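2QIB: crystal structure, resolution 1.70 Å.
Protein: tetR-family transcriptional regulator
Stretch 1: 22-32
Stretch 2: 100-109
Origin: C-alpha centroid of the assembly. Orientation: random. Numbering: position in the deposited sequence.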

# COMPACT_ATOMS: atom_id res chain seq x y z
N ALA A 22 -8.64 -9.90 -24.80
CA ALA A 22 -8.56 -10.33 -23.40
C ALA A 22 -8.31 -9.16 -22.47
O ALA A 22 -8.95 -9.04 -21.41
CB ALA A 22 -7.49 -11.39 -23.21
N LEU A 23 -7.34 -8.32 -22.83
CA LEU A 23 -7.03 -7.16 -22.01
C LEU A 23 -8.26 -6.25 -21.88
O LEU A 23 -8.57 -5.76 -20.79
CB LEU A 23 -5.85 -6.39 -22.60
CG LEU A 23 -5.44 -5.20 -21.71
CD1 LEU A 23 -5.31 -5.56 -20.21
CD2 LEU A 23 -4.14 -4.68 -22.24
N ASP A 24 -8.97 -6.05 -22.99
CA ASP A 24 -10.18 -5.23 -22.95
C ASP A 24 -11.21 -5.77 -21.93
O ASP A 24 -11.71 -5.04 -21.08
CB ASP A 24 -10.83 -5.16 -24.33
CG ASP A 24 -12.07 -4.28 -24.33
OD1 ASP A 24 -11.99 -3.14 -23.85
OD2 ASP A 24 -13.14 -4.72 -24.79
N LEU A 25 -11.50 -7.06 -22.01
CA LEU A 25 -12.51 -7.67 -21.14
C LEU A 25 -12.05 -7.74 -19.69
O LEU A 25 -12.83 -7.40 -18.80
CB LEU A 25 -12.94 -9.05 -21.67
CG LEU A 25 -13.64 -9.01 -23.04
CD1 LEU A 25 -14.18 -10.42 -23.36
CD2 LEU A 25 -14.75 -7.98 -23.08
N PHE A 26 -10.79 -8.14 -19.47
CA PHE A 26 -10.23 -8.21 -18.11
C PHE A 26 -10.04 -6.81 -17.52
O PHE A 26 -9.86 -6.67 -16.30
CB PHE A 26 -8.92 -8.97 -18.10
CG PHE A 26 -9.07 -10.47 -18.26
CD1 PHE A 26 -9.91 -11.20 -17.38
CD2 PHE A 26 -8.35 -11.17 -19.22
CE1 PHE A 26 -10.02 -12.61 -17.51
CE2 PHE A 26 -8.45 -12.54 -19.36
CZ PHE A 26 -9.30 -13.28 -18.51
N SER A 27 -10.06 -5.78 -18.36
CA SER A 27 -10.01 -4.41 -17.83
C SER A 27 -11.39 -3.98 -17.34
O SER A 27 -11.51 -3.24 -16.35
CB SER A 27 -9.49 -3.41 -18.87
OG SER A 27 -8.12 -3.70 -19.13
N ARG A 28 -12.43 -4.44 -18.03
CA ARG A 28 -13.80 -4.01 -17.79
C ARG A 28 -14.50 -4.67 -16.62
O ARG A 28 -15.44 -4.11 -16.06
CB ARG A 28 -14.66 -4.25 -19.05
CG ARG A 28 -14.28 -3.35 -20.21
CD ARG A 28 -14.85 -3.93 -21.52
NE ARG A 28 -16.09 -3.26 -21.83
CZ ARG A 28 -16.18 -2.21 -22.63
NH1 ARG A 28 -15.11 -1.75 -23.26
NH2 ARG A 28 -17.36 -1.64 -22.82
N ARG A 29 -14.08 -5.89 -16.29
CA ARG A 29 -14.79 -6.69 -15.30
C ARG A 29 -13.81 -7.49 -14.48
O ARG A 29 -12.71 -7.83 -14.97
CB ARG A 29 -15.72 -7.71 -15.99
CG ARG A 29 -16.74 -7.10 -16.91
CD ARG A 29 -17.85 -8.12 -17.23
NE ARG A 29 -17.44 -9.18 -18.19
CZ ARG A 29 -17.34 -9.03 -19.51
NH1 ARG A 29 -17.57 -7.84 -20.08
NH2 ARG A 29 -17.05 -10.09 -20.26
N SER A 30 -14.23 -7.87 -13.28
CA SER A 30 -13.44 -8.82 -12.50
C SER A 30 -13.31 -10.13 -13.29
O SER A 30 -14.21 -10.47 -14.09
CB SER A 30 -14.05 -9.06 -11.12
OG SER A 30 -15.41 -9.38 -11.24
N PRO A 31 -12.18 -10.85 -13.10
CA PRO A 31 -11.80 -11.92 -14.01
C PRO A 31 -12.76 -13.13 -13.94
O PRO A 31 -12.88 -13.88 -14.92
CB PRO A 31 -10.37 -12.27 -13.60
CG PRO A 31 -10.24 -11.79 -12.17
CD PRO A 31 -11.21 -10.66 -12.00
N ASP A 32 -13.44 -13.31 -12.80
CA ASP A 32 -14.50 -14.34 -12.68
C ASP A 32 -15.69 -14.11 -13.63
O ASP A 32 -16.48 -15.06 -13.89
CB ASP A 32 -15.03 -14.40 -11.23
CG ASP A 32 -15.61 -13.09 -10.76
OD1 ASP A 32 -14.93 -12.05 -10.90
OD2 ASP A 32 -16.74 -13.07 -10.24
N ASP A 100 -7.92 4.54 -14.54
CA ASP A 100 -9.26 4.74 -15.09
C ASP A 100 -9.57 3.70 -16.18
O ASP A 100 -10.56 2.97 -16.08
CB ASP A 100 -9.35 6.14 -15.68
CG ASP A 100 -10.78 6.51 -16.15
OD1 ASP A 100 -11.74 5.74 -15.95
OD2 ASP A 100 -10.91 7.58 -16.76
N GLU A 101 -8.69 3.62 -17.16
CA GLU A 101 -8.86 2.77 -18.36
C GLU A 101 -9.01 1.30 -17.99
O GLU A 101 -9.70 0.53 -18.70
CB GLU A 101 -7.62 2.90 -19.27
CG GLU A 101 -7.51 4.24 -20.01
CD GLU A 101 -6.09 4.49 -20.56
OE1 GLU A 101 -5.30 3.52 -20.76
OE2 GLU A 101 -5.76 5.69 -20.77
N HIS A 102 -8.35 0.91 -16.89
CA HIS A 102 -8.28 -0.50 -16.49
C HIS A 102 -8.96 -0.74 -15.14
O HIS A 102 -8.72 -1.78 -14.52
CB HIS A 102 -6.82 -0.93 -16.40
CG HIS A 102 -6.10 -0.85 -17.71
ND1 HIS A 102 -5.34 0.24 -18.08
CD2 HIS A 102 -6.05 -1.71 -18.76
CE1 HIS A 102 -4.84 0.05 -19.29
NE2 HIS A 102 -5.25 -1.13 -19.72
N GLY A 103 -9.82 0.18 -14.73
CA GLY A 103 -10.24 0.23 -13.32
C GLY A 103 -10.76 -1.07 -12.72
O GLY A 103 -10.25 -1.55 -11.70
N PRO A 104 -11.85 -1.62 -13.29
CA PRO A 104 -12.41 -2.81 -12.67
C PRO A 104 -11.41 -3.96 -12.59
O PRO A 104 -11.37 -4.64 -11.56
CB PRO A 104 -13.62 -3.12 -13.55
CG PRO A 104 -14.05 -1.77 -14.03
CD PRO A 104 -12.71 -1.14 -14.39
N GLY A 105 -10.59 -4.16 -13.61
CA GLY A 105 -9.57 -5.22 -13.56
C GLY A 105 -8.44 -4.93 -12.58
O GLY A 105 -7.96 -5.84 -11.86
N PHE A 106 -8.01 -3.67 -12.55
CA PHE A 106 -7.02 -3.18 -11.58
C PHE A 106 -7.50 -3.42 -10.14
O PHE A 106 -6.74 -3.99 -9.30
CB PHE A 106 -6.78 -1.69 -11.85
CG PHE A 106 -5.70 -1.06 -11.02
CD1 PHE A 106 -4.36 -1.14 -11.44
CD2 PHE A 106 -6.00 -0.33 -9.86
CE1 PHE A 106 -3.33 -0.52 -10.68
CE2 PHE A 106 -4.96 0.30 -9.11
CZ PHE A 106 -3.65 0.16 -9.50
N SER A 107 -8.74 -3.02 -9.85
CA SER A 107 -9.28 -3.20 -8.49
C SER A 107 -9.30 -4.67 -8.15
O SER A 107 -8.87 -5.07 -7.07
CB SER A 107 -10.68 -2.63 -8.33
OG SER A 107 -10.63 -1.23 -8.51
N ALA A 108 -9.78 -5.49 -9.08
CA ALA A 108 -9.88 -6.93 -8.80
C ALA A 108 -8.51 -7.56 -8.56
O ALA A 108 -8.33 -8.36 -7.62
CB ALA A 108 -10.66 -7.66 -9.94
N LEU A 109 -7.53 -7.20 -9.38
CA LEU A 109 -6.18 -7.75 -9.26
C LEU A 109 -5.54 -7.32 -7.95
O LEU A 109 -4.94 -8.14 -7.25
CB LEU A 109 -5.30 -7.28 -10.41
CG LEU A 109 -3.82 -7.68 -10.39
CD1 LEU A 109 -3.66 -9.19 -10.53
CD2 LEU A 109 -3.08 -6.96 -11.46

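The end of helix 22-28 packs against the start of helix 103-109, their axes 69° apart and 6.7 Å at closest approach. The one hydrogen bond across the contact is backbone to backbone: G105 N donates to S27 O at 3.0 Å. G105 lies in the first turn of its helix, where amide groups lack helical acceptors. S27 O also meets P104 CD at 3.1 Å; P104 N has no hydrogen to share.

G105 lets the backbones come close. Its CA lies 3.1 Å from F26 O in a CA-H...O contact. A CB here would point toward the other stretch and clash with F26 O. P104 points toward the first stretch too, and its CB lies 3.3 Å from R28 O.

S27 is buried. Its m rotamer turns OG back along the helix, where it donates to L23 O at 2.7 Å, though the position of OG is less sure. H102 is also m, and its ring end comes nearer the first stretch than its CB direction suggests. L23, t at chi1, brings CD1 to 4.2 Å from H102 CD2.

Beyond the helix end, P31 CD meets A108 CB at 3.7 Å, a small apolar contact. S30 adopts p, and its OG donates to D32 OD1 at 2.7 Å. R28 points away and forms a weak hydrogen bond within a salt bridge, NH1 to D24 OD1 at 3.5 Å.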